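Local coordinates for protein CD1-2 antigen (Gallus gallus, PDB 3DBX) that probably binds lipids in an MHC-class-I-like groove for presentation to T cells, as other CD1 molecules do, at residues G239-N244 / Y249-T254. Sequence-based numbering, arbitrary orientation.
Sequences GTVLPN and YQLRST
Segments 239-244 and 249-254 are the two arms of an antiparallel beta hairpin in the immunoglobulin C1-set domain, and their pairing is interrupted midway. Leu242 and Gln250 form a hydrogen-bonded pair: Leu242 N donates a hydrogen bond to Gln250 O at 2.7 Å, and Gln250 N donates back to Leu242 O at 2.9 Å, the latter bent to 142° at the hydrogen. Toward Gly239 the regular pairing breaks, and a single backbone bond, Gly239 N to Arg252 O at 2.8 Å, ties the strands again. Between these points a water bridges the strands, donating to Thr240 O and accepting from Arg252 N (3.0 Å). Val241 lies in the irregular part and splits its branches: CG1, anti to the backbone N (chi1 179°), meets Tyr249 CB at 3.5 Å, whereas CG2 touches Leu251 CD1 at 3.8 Å. The Val241 and Tyr249 side chains cross at about a right angle. Past Val241, the Tyr249 ring approaches Pro243, whose CB is 4.4 Å from Tyr249 CE1. Tyr249 OH hydrogen-bonds Asp37, between strands 27-35 and 38-43 of the MHC-like domain, linking the domains. Strand 249-257 is flanked on its other side by strand 204-214, while Leu251 packs inward on Val221 of strand 220-225 in the second sheet; a chain of another protein, probably beta2-microglobulin, packs on Leu242 and Arg252 and hydrogen-bonds Pro243 O.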
# COMPACT_ATOMS: atom_id res chain seq x y z
N GLY A 239 10.55 -3.16 12.28
CA GLY A 239 10.33 -2.33 11.11
C GLY A 239 8.92 -2.49 10.57
O GLY A 239 8.07 -3.20 11.14
N THR A 240 8.69 -1.82 9.45
CA THR A 240 7.42 -1.85 8.78
C THR A 240 7.51 -3.00 7.79
O THR A 240 8.61 -3.39 7.39
CB THR A 240 7.15 -0.50 8.07
OG1 THR A 240 7.21 0.56 9.04
CG2 THR A 240 5.79 -0.46 7.44
N VAL A 241 6.37 -3.57 7.45
CA VAL A 241 6.31 -4.67 6.51
C VAL A 241 6.47 -4.09 5.10
O VAL A 241 5.94 -3.02 4.82
CB VAL A 241 4.97 -5.42 6.67
CG1 VAL A 241 4.88 -6.54 5.69
CG2 VAL A 241 4.85 -6.02 8.10
N LEU A 242 7.23 -4.78 4.24
CA LEU A 242 7.55 -4.26 2.90
C LEU A 242 7.03 -5.25 1.89
O LEU A 242 7.10 -6.44 2.15
CB LEU A 242 9.07 -4.15 2.71
CG LEU A 242 9.96 -3.38 3.69
CD1 LEU A 242 11.39 -3.89 3.61
CD2 LEU A 242 9.91 -1.90 3.47
N PRO A 243 6.51 -4.76 0.75
CA PRO A 243 6.00 -5.70 -0.26
C PRO A 243 7.09 -6.22 -1.22
O PRO A 243 8.02 -5.49 -1.59
CB PRO A 243 5.01 -4.84 -1.06
CG PRO A 243 5.55 -3.46 -1.00
CD PRO A 243 6.32 -3.35 0.33
N ASN A 244 6.91 -7.46 -1.64
CA ASN A 244 7.58 -8.07 -2.80
C ASN A 244 6.66 -8.03 -4.03
O ASN A 244 5.46 -7.90 -3.88
CB ASN A 244 7.92 -9.52 -2.42
CG ASN A 244 8.86 -9.61 -1.21
OD1 ASN A 244 9.78 -8.83 -1.09
ND2 ASN A 244 8.64 -10.60 -0.35
N TYR A 249 5.57 -10.71 1.57
CA TYR A 249 6.02 -9.55 2.36
C TYR A 249 7.35 -9.86 3.06
O TYR A 249 7.74 -11.00 3.11
CB TYR A 249 4.96 -9.15 3.39
CG TYR A 249 3.66 -8.66 2.77
CD1 TYR A 249 3.51 -7.31 2.41
CD2 TYR A 249 2.60 -9.54 2.51
CE1 TYR A 249 2.33 -6.86 1.85
CE2 TYR A 249 1.41 -9.09 1.93
CZ TYR A 249 1.30 -7.75 1.60
OH TYR A 249 0.15 -7.26 1.04
N GLN A 250 8.00 -8.82 3.59
CA GLN A 250 9.28 -8.91 4.26
C GLN A 250 9.28 -7.88 5.42
O GLN A 250 8.68 -6.85 5.31
CB GLN A 250 10.33 -8.36 3.31
CG GLN A 250 11.23 -9.37 2.82
CD GLN A 250 12.29 -8.81 1.94
OE1 GLN A 250 12.17 -8.81 0.71
NE2 GLN A 250 13.37 -8.37 2.55
N LEU A 251 10.02 -8.15 6.48
CA LEU A 251 10.04 -7.29 7.67
C LEU A 251 11.44 -7.50 8.26
O LEU A 251 12.01 -8.60 8.12
CB LEU A 251 8.99 -7.81 8.71
CG LEU A 251 8.70 -7.07 10.01
CD1 LEU A 251 7.37 -7.60 10.52
CD2 LEU A 251 9.74 -7.40 11.03
N ARG A 252 11.97 -6.48 8.91
CA ARG A 252 13.22 -6.57 9.65
C ARG A 252 12.91 -6.13 11.09
O ARG A 252 12.29 -5.07 11.28
CB ARG A 252 14.18 -5.55 9.03
CG ARG A 252 15.57 -6.04 8.59
CD ARG A 252 16.30 -4.85 7.85
NE ARG A 252 17.63 -4.54 8.41
CZ ARG A 252 17.88 -3.60 9.33
NH1 ARG A 252 16.89 -2.86 9.84
NH2 ARG A 252 19.12 -3.39 9.74
N SER A 253 13.33 -6.91 12.10
CA SER A 253 13.24 -6.48 13.49
C SER A 253 14.65 -6.37 14.04
O SER A 253 15.50 -7.14 13.64
CB SER A 253 12.44 -7.46 14.34
OG SER A 253 12.35 -6.97 15.68
N THR A 254 14.93 -5.39 14.91
CA THR A 254 16.29 -5.26 15.43
C THR A 254 16.28 -5.02 16.91
O THR A 254 15.32 -4.42 17.45
CB THR A 254 17.11 -4.09 14.77
OG1 THR A 254 16.58 -2.83 15.14
CG2 THR A 254 17.17 -4.20 13.23
O HOH W 1 11.09 -3.82 7.74